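Local coordinates for Myo-inositol phosphohydrolase (Mitsuokella multacida, PDB 4WU3), which probably removes phosphate groups from myo-inositol phosphates such as phytate, and binds inositol-(1,3,4,5)-tetrakisphosphate, at residues S391-F396 with W535-S540; Y417-R422 with H503-A508; N350-N355 with Q402-V407. The protein carries 2 engineered substitutions. All coordinates share one frame; numbering follows the deposited sequence.

Contact 1: residues S391-F396 with W535-S540. Engineered in segment 535-540: S540 (natural residue Cys). With 4IP (inositol-(1,3,4,5)-tetrakisphosphate), chain F.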
loop_
_atom_site.group_PDB
_atom_site.type_symbol
_atom_site.label_atom_id
_atom_site.label_comp_id
_atom_site.label_asym_id
_atom_site.label_seq_id
_atom_site.Cartn_x
_atom_site.Cartn_y
_atom_site.Cartn_z
ATOM N N SER A 391 -32.349 21.919 31.504
ATOM C CA SER A 391 -31.215 22.783 31.255
ATOM C C SER A 391 -30.075 21.948 30.696
ATOM O O SER A 391 -30.134 20.712 30.716
ATOM C CB SER A 391 -30.800 23.488 32.543
ATOM O OG SER A 391 -30.582 22.557 33.588
ATOM N N GLY A 392 -29.056 22.620 30.165
ATOM C CA GLY A 392 -27.855 21.951 29.680
ATOM C C GLY A 392 -26.602 22.808 29.831
ATOM O O GLY A 392 -26.683 24.015 30.013
ATOM N N SER A 393 -25.437 22.183 29.767
ATOM C CA SER A 393 -24.196 22.927 29.737
ATOM C C SER A 393 -23.021 22.017 29.457
ATOM O O SER A 393 -23.153 20.795 29.395
ATOM C CB SER A 393 -23.957 23.621 31.080
ATOM O OG SER A 393 -23.642 22.674 32.097
ATOM N N ALA A 394 -21.860 22.641 29.318
ATOM C CA ALA A 394 -20.595 21.933 29.323
ATOM C C ALA A 394 -20.347 21.324 30.693
ATOM O O ALA A 394 -21.115 21.541 31.628
ATOM C CB ALA A 394 -19.464 22.886 28.967
ATOM N N GLU A 395 -19.277 20.549 30.807
ATOM C CA GLU A 395 -18.876 20.021 32.097
ATOM C C GLU A 395 -18.650 21.172 33.072
ATOM O O GLU A 395 -18.375 22.298 32.659
ATOM C CB GLU A 395 -17.603 19.194 31.959
ATOM C CG GLU A 395 -17.187 18.513 33.245
ATOM C CD GLU A 395 -18.157 17.434 33.661
ATOM O OE1 GLU A 395 -18.064 16.297 33.166
ATOM O OE2 GLU A 395 -19.028 17.720 34.494
ATOM N N PHE A 396 -18.769 20.885 34.365
ATOM C CA PHE A 396 -18.622 21.907 35.408
ATOM C C PHE A 396 -17.582 21.523 36.462
ATOM O O PHE A 396 -17.539 20.383 36.941
ATOM C CB PHE A 396 -19.968 22.183 36.106
ATOM C CG PHE A 396 -20.720 20.941 36.507
ATOM C CD1 PHE A 396 -20.371 20.239 37.646
ATOM C CD2 PHE A 396 -21.775 20.474 35.737
ATOM C CE1 PHE A 396 -21.055 19.092 38.013
ATOM C CE2 PHE A 396 -22.474 19.330 36.094
ATOM C CZ PHE A 396 -22.114 18.641 37.240
ATOM N N TRP A 535 -36.523 18.134 37.373
ATOM C CA TRP A 535 -35.782 19.016 36.481
ATOM C C TRP A 535 -34.521 18.297 36.020
ATOM O O TRP A 535 -33.750 17.809 36.843
ATOM C CB TRP A 535 -35.406 20.290 37.216
ATOM C CG TRP A 535 -34.625 21.250 36.397
ATOM C CD1 TRP A 535 -33.362 21.082 35.927
ATOM C CD2 TRP A 535 -35.049 22.544 35.965
ATOM N NE1 TRP A 535 -32.970 22.192 35.228
ATOM C CE2 TRP A 535 -33.988 23.104 35.232
ATOM C CE3 TRP A 535 -36.226 23.280 36.119
ATOM C CZ2 TRP A 535 -34.059 24.368 34.662
ATOM C CZ3 TRP A 535 -36.302 24.538 35.538
ATOM C CH2 TRP A 535 -35.224 25.066 34.818
ATOM N N LEU A 536 -34.319 18.216 34.708
ATOM C CA LEU A 536 -33.163 17.516 34.160
ATOM C C LEU A 536 -32.131 18.470 33.613
ATOM O O LEU A 536 -32.420 19.254 32.708
ATOM C CB LEU A 536 -33.587 16.592 33.029
ATOM C CG LEU A 536 -34.583 15.508 33.403
ATOM C CD1 LEU A 536 -34.916 14.683 32.170
ATOM C CD2 LEU A 536 -34.048 14.640 34.522
ATOM N N HIS A 537 -30.920 18.398 34.162
ATOM C CA HIS A 537 -29.803 19.174 33.635
ATOM C C HIS A 537 -28.810 18.278 32.915
ATOM O O HIS A 537 -28.084 17.521 33.540
ATOM C CB HIS A 537 -29.076 19.927 34.737
ATOM C CG HIS A 537 -27.906 20.709 34.233
ATOM N ND1 HIS A 537 -28.017 22.011 33.796
ATOM C CD2 HIS A 537 -26.613 20.361 34.050
ATOM C CE1 HIS A 537 -26.840 22.439 33.387
ATOM N NE2 HIS A 537 -25.969 21.458 33.535
ATOM N N PHE A 538 -28.781 18.370 31.591
ATOM C CA PHE A 538 -27.884 17.556 30.806
ATOM C C PHE A 538 -26.542 18.232 30.628
ATOM O O PHE A 538 -26.467 19.432 30.353
ATOM C CB PHE A 538 -28.474 17.292 29.434
ATOM C CG PHE A 538 -29.705 16.461 29.463
ATOM C CD1 PHE A 538 -29.626 15.090 29.448
ATOM C CD2 PHE A 538 -30.949 17.060 29.495
ATOM C CE1 PHE A 538 -30.778 14.320 29.467
ATOM C CE2 PHE A 538 -32.099 16.299 29.529
ATOM C CZ PHE A 538 -32.012 14.926 29.509
ATOM N N HIS A 539 -25.479 17.450 30.770
ATOM C CA HIS A 539 -24.145 17.931 30.416
ATOM C C HIS A 539 -23.365 16.825 29.729
ATOM O O HIS A 539 -23.620 15.639 29.923
ATOM C CB HIS A 539 -23.373 18.468 31.644
ATOM C CG HIS A 539 -22.664 17.410 32.430
ATOM N ND1 HIS A 539 -21.440 16.897 32.059
ATOM C CD2 HIS A 539 -23.016 16.757 33.559
ATOM C CE1 HIS A 539 -21.074 15.968 32.922
ATOM N NE2 HIS A 539 -22.013 15.864 33.842
ATOM N N SER A 540 -22.417 17.231 28.904
ATOM C CA SER A 540 -21.449 16.307 28.359
ATOM C C SER A 540 -20.109 17.001 28.542
ATOM O O SER A 540 -19.854 17.537 29.621
ATOM C CB SER A 540 -21.774 15.985 26.902
ATOM O OG SER A 540 -22.291 17.128 26.254
HETATM C C1 4IP F . -18.619 17.749 21.593
HETATM O O1 4IP F . -19.711 18.091 22.446
HETATM C C2 4IP F . -17.297 18.018 22.300
HETATM O O2 4IP F . -17.258 19.371 22.733
HETATM C C3 4IP F . -16.109 17.787 21.377
HETATM O O3 4IP F . -14.896 18.088 22.072
HETATM C C4 4IP F . -16.202 18.634 20.111
HETATM O O4 4IP F . -15.110 18.300 19.245
HETATM C C5 4IP F . -17.524 18.371 19.399
HETATM O O5 4IP F . -17.643 19.202 18.241
HETATM C C6 4IP F . -18.716 18.598 20.326
HETATM O O6 4IP F . -19.938 18.300 19.647
HETATM P P1 4IP F . -20.288 17.094 23.567
HETATM O O1P 4IP F . -20.983 16.014 22.783
HETATM O O2P 4IP F . -21.196 17.988 24.370
HETATM O O3P 4IP F . -19.071 16.645 24.334
HETATM P P3 4IP F . -13.737 16.972 22.202
HETATM O O4P 4IP F . -13.665 16.358 20.823
HETATM O O5P 4IP F . -14.241 16.046 23.285
HETATM O O6P 4IP F . -12.501 17.753 22.571
HETATM P P4 4IP F . -14.135 19.421 18.610
HETATM O O7P 4IP F . -13.733 20.291 19.777
HETATM O O8P 4IP F . -13.002 18.598 18.049
HETATM O O9P 4IP F . -15.008 20.109 17.577
HETATM P P5 4IP F . -18.339 18.622 16.904
HETATM O OPF 4IP F . -18.079 17.124 16.927
HETATM O OPG 4IP F . -17.620 19.369 15.800
HETATM O OPH 4IP F . -19.799 18.985 17.060
#

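Contact 2: residues Y417-R422 with H503-A508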
loop_
_atom_site.group_PDB
_atom_site.type_symbol
_atom_site.label_atom_id
_atom_site.label_comp_id
_atom_site.label_asym_id
_atom_site.label_seq_id
_atom_site.Cartn_x
_atom_site.Cartn_y
_atom_site.Cartn_z
ATOM N N TYR A 417 -32.041 16.670 38.742
ATOM C CA TYR A 417 -31.105 15.606 38.374
ATOM C C TYR A 417 -30.031 16.155 37.452
ATOM O O TYR A 417 -30.323 16.857 36.492
ATOM C CB TYR A 417 -31.800 14.434 37.661
ATOM C CG TYR A 417 -32.745 13.648 38.526
ATOM C CD1 TYR A 417 -34.008 14.139 38.807
ATOM C CD2 TYR A 417 -32.390 12.417 39.051
ATOM C CE1 TYR A 417 -34.888 13.440 39.606
ATOM C CE2 TYR A 417 -33.271 11.703 39.855
ATOM C CZ TYR A 417 -34.520 12.225 40.123
ATOM O OH TYR A 417 -35.428 11.557 40.913
ATOM N N ILE A 418 -28.778 15.840 37.763
ATOM C CA ILE A 418 -27.680 16.077 36.835
ATOM C C ILE A 418 -27.554 14.815 35.980
ATOM O O ILE A 418 -27.312 13.721 36.503
ATOM C CB ILE A 418 -26.356 16.349 37.580
ATOM C CG1 ILE A 418 -26.455 17.637 38.420
ATOM C CG2 ILE A 418 -25.191 16.425 36.609
ATOM C CD1 ILE A 418 -26.853 18.885 37.654
ATOM N N MET A 419 -27.765 14.975 34.676
ATOM C CA MET A 419 -27.679 13.869 33.736
ATOM C C MET A 419 -26.326 13.918 33.028
ATOM O O MET A 419 -26.138 14.658 32.063
ATOM C CB MET A 419 -28.818 13.935 32.717
ATOM C CG MET A 419 -30.215 14.059 33.316
ATOM S SD MET A 419 -30.750 12.629 34.287
ATOM C CE MET A 419 -30.855 11.346 33.038
ATOM N N ASP A 420 -25.377 13.142 33.538
ATOM C CA ASP A 420 -24.027 13.107 32.998
ATOM C C ASP A 420 -24.025 12.133 31.822
ATOM O O ASP A 420 -24.226 10.938 32.005
ATOM C CB ASP A 420 -23.063 12.673 34.102
ATOM C CG ASP A 420 -21.645 12.415 33.608
ATOM O OD1 ASP A 420 -21.310 12.765 32.460
ATOM O OD2 ASP A 420 -20.858 11.839 34.389
ATOM N N LEU A 421 -23.801 12.646 30.616
ATOM C CA LEU A 421 -23.923 11.839 29.412
ATOM C C LEU A 421 -22.588 11.350 28.869
ATOM O O LEU A 421 -22.507 10.945 27.716
ATOM C CB LEU A 421 -24.608 12.654 28.320
ATOM C CG LEU A 421 -25.971 13.258 28.660
ATOM C CD1 LEU A 421 -26.368 14.283 27.614
ATOM C CD2 LEU A 421 -27.015 12.155 28.773
ATOM N N ARG A 422 -21.546 11.366 29.689
ATOM C CA ARG A 422 -20.188 11.129 29.201
ATOM C C ARG A 422 -19.700 9.681 29.315
ATOM O O ARG A 422 -19.569 9.144 30.419
ATOM C CB ARG A 422 -19.228 12.030 29.956
ATOM C CG ARG A 422 -19.560 13.506 29.854
ATOM C CD ARG A 422 -18.493 14.322 30.562
ATOM N NE ARG A 422 -17.228 14.314 29.837
ATOM C CZ ARG A 422 -16.144 14.974 30.226
ATOM N NH1 ARG A 422 -16.159 15.693 31.346
ATOM N NH2 ARG A 422 -15.042 14.921 29.490
ATOM N N HIS A 503 -29.454 15.073 42.708
ATOM C CA HIS A 503 -29.395 13.687 42.270
ATOM C C HIS A 503 -28.507 13.534 41.051
ATOM O O HIS A 503 -28.218 14.499 40.349
ATOM C CB HIS A 503 -30.791 13.183 41.936
ATOM C CG HIS A 503 -31.756 13.310 43.066
ATOM N ND1 HIS A 503 -32.397 14.487 43.377
ATOM C CD2 HIS A 503 -32.191 12.403 43.963
ATOM C CE1 HIS A 503 -33.184 14.301 44.421
ATOM N NE2 HIS A 503 -33.079 13.043 44.795
ATOM N N TYR A 504 -28.096 12.305 40.786
ATOM C CA TYR A 504 -27.158 12.057 39.716
ATOM C C TYR A 504 -27.569 10.844 38.910
ATOM O O TYR A 504 -27.978 9.839 39.462
ATOM C CB TYR A 504 -25.759 11.849 40.292
ATOM C CG TYR A 504 -24.680 11.527 39.278
ATOM C CD1 TYR A 504 -24.028 12.543 38.580
ATOM C CD2 TYR A 504 -24.293 10.216 39.040
ATOM C CE1 TYR A 504 -23.033 12.259 37.661
ATOM C CE2 TYR A 504 -23.298 9.916 38.135
ATOM C CZ TYR A 504 -22.667 10.939 37.447
ATOM O OH TYR A 504 -21.671 10.647 36.535
ATOM N N TYR A 505 -27.470 10.952 37.593
ATOM C CA TYR A 505 -27.675 9.806 36.732
ATOM C C TYR A 505 -26.667 9.850 35.581
ATOM O O TYR A 505 -26.370 10.907 35.035
ATOM C CB TYR A 505 -29.123 9.735 36.217
ATOM C CG TYR A 505 -29.459 8.380 35.637
ATOM C CD1 TYR A 505 -29.980 7.369 36.431
ATOM C CD2 TYR A 505 -29.214 8.097 34.301
ATOM C CE1 TYR A 505 -30.252 6.114 35.908
ATOM C CE2 TYR A 505 -29.481 6.850 33.767
ATOM C CZ TYR A 505 -29.998 5.859 34.572
ATOM O OH TYR A 505 -30.246 4.615 34.029
ATOM N N ARG A 506 -26.138 8.683 35.235
ATOM C CA ARG A 506 -25.083 8.563 34.252
ATOM C C ARG A 506 -25.525 7.758 33.035
ATOM O O ARG A 506 -25.972 6.628 33.172
ATOM C CB ARG A 506 -23.885 7.860 34.897
ATOM C CG ARG A 506 -22.690 7.687 33.970
ATOM C CD ARG A 506 -22.020 9.015 33.708
ATOM N NE ARG A 506 -20.729 8.852 33.054
ATOM C CZ ARG A 506 -19.572 8.689 33.689
ATOM N NH1 ARG A 506 -19.526 8.652 35.010
ATOM N NH2 ARG A 506 -18.453 8.559 32.994
ATOM N N ILE A 507 -25.404 8.342 31.846
ATOM C CA ILE A 507 -25.511 7.572 30.611
ATOM C C ILE A 507 -24.168 7.681 29.888
ATOM O O ILE A 507 -23.656 8.784 29.653
ATOM C CB ILE A 507 -26.675 8.063 29.714
ATOM C CG1 ILE A 507 -28.001 7.919 30.460
ATOM C CG2 ILE A 507 -26.730 7.259 28.423
ATOM C CD1 ILE A 507 -29.175 8.589 29.786
ATOM N N ALA A 508 -23.586 6.537 29.558
ATOM C CA ALA A 508 -22.258 6.502 28.971
ATOM C C ALA A 508 -22.305 6.663 27.445
ATOM O O ALA A 508 -22.077 5.712 26.692
ATOM C CB ALA A 508 -21.553 5.209 29.362
#

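Contact 3: residues N350-N355 with Q402-V407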
loop_
_atom_site.group_PDB
_atom_site.type_symbol
_atom_site.label_atom_id
_atom_site.label_comp_id
_atom_site.label_asym_id
_atom_site.label_seq_id
_atom_site.Cartn_x
_atom_site.Cartn_y
_atom_site.Cartn_z
ATOM N N ASN A 350 -15.761 30.658 39.631
ATOM C CA ASN A 350 -17.054 31.066 40.177
ATOM C C ASN A 350 -17.931 31.763 39.141
ATOM O O ASN A 350 -18.093 32.987 39.151
ATOM C CB ASN A 350 -16.845 31.974 41.384
ATOM C CG ASN A 350 -16.144 31.265 42.525
ATOM O OD1 ASN A 350 -16.224 30.041 42.656
ATOM N ND2 ASN A 350 -15.441 32.028 43.356
ATOM N N GLN A 351 -18.496 30.963 38.246
ATOM C CA GLN A 351 -19.362 31.459 37.190
ATOM C C GLN A 351 -20.100 30.270 36.581
ATOM O O GLN A 351 -19.733 29.124 36.811
ATOM C CB GLN A 351 -18.541 32.194 36.123
ATOM C CG GLN A 351 -17.540 31.310 35.401
ATOM C CD GLN A 351 -16.481 32.104 34.659
ATOM O OE1 GLN A 351 -16.159 33.223 35.030
ATOM N NE2 GLN A 351 -15.928 31.520 33.609
ATOM N N LEU A 352 -21.148 30.538 35.813
ATOM C CA LEU A 352 -21.894 29.471 35.178
ATOM C C LEU A 352 -20.988 28.720 34.204
ATOM O O LEU A 352 -20.092 29.312 33.601
ATOM C CB LEU A 352 -23.106 30.039 34.439
ATOM C CG LEU A 352 -24.172 30.716 35.308
ATOM C CD1 LEU A 352 -25.086 31.582 34.446
ATOM C CD2 LEU A 352 -24.966 29.673 36.075
ATOM N N PRO A 353 -21.206 27.404 34.057
ATOM C CA PRO A 353 -20.385 26.641 33.139
ATOM C C PRO A 353 -20.615 27.105 31.711
ATOM O O PRO A 353 -21.612 27.782 31.437
ATOM C CB PRO A 353 -20.878 25.207 33.337
ATOM C CG PRO A 353 -22.284 25.353 33.814
ATOM C CD PRO A 353 -22.268 26.585 34.667
ATOM N N ARG A 354 -19.694 26.765 30.816
ATOM C CA ARG A 354 -19.831 27.092 29.404
ATOM C C ARG A 354 -21.141 26.537 28.835
ATOM O O ARG A 354 -21.622 25.490 29.263
ATOM C CB ARG A 354 -18.639 26.529 28.641
ATOM C CG ARG A 354 -18.518 26.990 27.200
ATOM C CD ARG A 354 -17.121 26.722 26.643
ATOM N NE ARG A 354 -16.687 25.339 26.854
ATOM C CZ ARG A 354 -16.561 24.425 25.892
ATOM N NH1 ARG A 354 -16.819 24.737 24.624
ATOM N NH2 ARG A 354 -16.166 23.193 26.199
ATOM N N ASN A 355 -21.730 27.265 27.898
ATOM C CA ASN A 355 -22.923 26.813 27.167
ATOM C C ASN A 355 -24.105 26.454 28.066
ATOM O O ASN A 355 -24.880 25.526 27.758
ATOM C CB ASN A 355 -22.575 25.619 26.267
ATOM C CG ASN A 355 -21.570 25.978 25.193
ATOM O OD1 ASN A 355 -21.573 27.092 24.678
ATOM N ND2 ASN A 355 -20.710 25.033 24.846
ATOM N N GLN A 402 -21.430 25.470 41.879
ATOM C CA GLN A 402 -21.952 26.391 42.902
ATOM C C GLN A 402 -22.750 27.515 42.257
ATOM O O GLN A 402 -23.771 27.934 42.795
ATOM C CB GLN A 402 -20.831 26.979 43.772
ATOM C CG GLN A 402 -20.027 25.943 44.548
ATOM C CD GLN A 402 -20.884 25.108 45.494
ATOM O OE1 GLN A 402 -21.788 25.620 46.154
ATOM N NE2 GLN A 402 -20.596 23.819 45.565
ATOM N N ALA A 403 -22.301 28.002 41.107
ATOM C CA ALA A 403 -23.014 29.072 40.417
ATOM C C ALA A 403 -24.338 28.599 39.802
ATOM O O ALA A 403 -25.296 29.368 39.730
ATOM C CB ALA A 403 -22.132 29.691 39.347
ATOM N N MET A 404 -24.386 27.348 39.347
ATOM C CA MET A 404 -25.611 26.793 38.755
ATOM C C MET A 404 -26.705 26.608 39.796
ATOM O O MET A 404 -27.887 26.741 39.504
ATOM C CB MET A 404 -25.349 25.423 38.163
ATOM C CG MET A 404 -24.617 25.408 36.845
ATOM S SD MET A 404 -24.384 23.709 36.286
ATOM C CE MET A 404 -26.010 23.039 36.564
ATOM N N LEU A 405 -26.290 26.267 41.006
ATOM C CA LEU A 405 -27.221 25.875 42.054
ATOM C C LEU A 405 -28.365 26.854 42.293
ATOM O O LEU A 405 -29.517 26.460 42.241
ATOM C CB LEU A 405 -26.468 25.635 43.358
ATOM C CG LEU A 405 -25.918 24.222 43.492
ATOM C CD1 LEU A 405 -24.998 24.139 44.700
ATOM C CD2 LEU A 405 -27.073 23.237 43.612
ATOM N N PRO A 406 -28.055 28.126 42.583
ATOM C CA PRO A 406 -29.151 29.058 42.859
ATOM C C PRO A 406 -30.036 29.284 41.645
ATOM O O PRO A 406 -31.239 29.474 41.794
ATOM C CB PRO A 406 -28.434 30.361 43.248
ATOM C CG PRO A 406 -27.057 30.232 42.696
ATOM C CD PRO A 406 -26.735 28.765 42.713
ATOM N N VAL A 407 -29.448 29.267 40.453
ATOM C CA VAL A 407 -30.221 29.473 39.236
ATOM C C VAL A 407 -31.237 28.351 39.057
ATOM O O VAL A 407 -32.421 28.610 38.829
ATOM C CB VAL A 407 -29.316 29.582 37.994
ATOM C CG1 VAL A 407 -30.147 29.662 36.725
ATOM C CG2 VAL A 407 -28.431 30.812 38.098
#

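Contact 1: residues S391-F396 with W535-S540
S391 and S393 grip the H537 imidazole from two edges, in a row of polar side chains running along one face of the parallel strands 391-393 and 535-539. H537 has CG anti to its backbone N (chi1 179°), which swings the ring across to the neighbouring strand, where both serine oxygens lie in its plane. ND1 is hydrogen-bonded to S391 OG at 2.6 Å, and NE2 donates to S393 OG at 3.0 Å. S393 OG donates a hydrogen bond to A394 O. S391 OG also accepts from W535 NE1 at 2.9 Å, in the indole plane; chi1 of 53°, with OG tucked between the backbone N and carbonyl carbon, lets one hydroxyl meet both rings. G392 CA packs over the H537 face, 4.2 Å from its centroid. Beneath this row, S391 N bonds to L536 O, F538 N to S391 O and S393 N to F538 O.

Farther along, F396 turns its ring edge toward the face of H539 in a T-shaped pair, planes at 67°. E395 OE1 lies 3.0 Å from H539 CE1 and forms a salt bridge with R422, while H539 NE2 bonds to E493. H539 ND1 donates to S540 O at 3.0 Å. The engineered S540 (naturally Cys) opens the phosphatase P-loop, which ends at R546; its OG lies by a phosphate oxygen of bound inositol-(1,3,4,5)-tetrakisphosphate. The chemistry implies a buried hydrogen-bonded network that fixes the ring rotation of H537, and a second set of bonds that positions H539 where the strand enters the phosphate-binding loop.

Contact 2: residues Y417-R422 with H503-A508
Strands 417-422 and 503-508 run parallel, their axes 4.6 Å apart and turned by 20°, with pairs in register from Y417-H503 to D420-R506. Backbone bonds zigzag between them: I418 N to H503 O, Y505 N to I418 O, D420 N to Y505 O and I507 N to D420 O. This joins the outer strand 503-509 to the central sheet of the phosphatase-like fold.

At the start of the pair, Y417 and H503 form an offset stack, centroids 4.8 Å apart and planes at 28°, with H503 CB also close to Y417 CD2. On the same face M419, bent at chi2 and chi3, rests SD 3.8 Å from Y505 CB, while Y505 OH reaches E522.

The opposite face, beyond I418, carries the polar groups Y504, D420 and R506. Y504 OH donates to D420 OD2 at 2.6 Å, on the lone pair pointing away from OD1, and H426 NE2 is hydrogen-bonded to the same oxygen. R506 lies alongside D420; a bend at chi2 (71°) turns its guanidinium so that OD2 sits over one face, 3.3 Å from NE. No N-H points at that oxygen, so the salt bridge is electrostatic. Instead, NE and NH2 of R506 fork side-on to R422 O, each at 2.9 Å and nearly in the guanidinium plane, while NH1 pairs with E456. D420 OD1 accepts from R422 N at 3.1 Å, an Asx turn; the R422 guanidinium forms salt bridges with E395, D345 and E424.

Two hydrogen bonds and the guanidinium over OD2 fix the position of the D420 carboxylate. The chemistry implies that this carboxylate and the R506 fork together fix the backbone at R422 as its strand nears the ligand pocket.

Contact 3: residues N350-N355 with Q402-V407
The flat peptide group joining Q351 to L352 has the methyl of A403 over one face: A403 CB stands 3.5 Å from Q351 C, almost straight above the carbonyl. The pyrrolidine ring of P353 meets M404 through CG and CD, the two side chains crossing at about a right angle. These residues lay the loop between strands 342-346 and 357-358 against helix 398-411, in the alpha/beta fold of a PTP-like phytase. P353 CD is 3.4 Å from M404 CG, tighter than usual for two carbons, and P353 CG lies 3.6 Å from M404 SD. M404 extends straight at chi2 and bends at chi3 (46°), bringing CE against H537; the side chain also touches F356.

L352 holds the more exposed side. With CG anti to its carbonyl carbon, chi1 -64°, it sends CD2 over the helix surface, 3.7 Å from A403 O and against M404. No hydrogen bond crosses between loop and helix, and the contact is made by van der Waals packing of L352, P353, A403, M404 and V407. Just beyond it, N355 ND2 bonds to A542 O in the phosphate-binding loop. One helical turn past A403, V407 CG2 touches L352 CD2 at 4.2 Å.

Contacts 1 and 2 lie in one mixed sheet, where strands 535-539 and 416-422 are neighbours; W535 O and Y417 N probably bond across them. Contact 1 is wholly buried: S391, S393, W535 and H537 are linked in a chain of hydrogen bonds, while H539 and E395 have partners outside. Contact 2, at the sheet's outer strand, is buried around D420 but exposed at H503, and relies more on charge. Contact 3 is partly exposed and apolar, a loop against a helix without hydrogen bonds. It still backs contact 1: M404 reaches H537, P353 packs on S393, and R354 O probably accepts from A394 N. Contacts 2 and 3 do not touch, although helix 398-411 leads into strand 416-422.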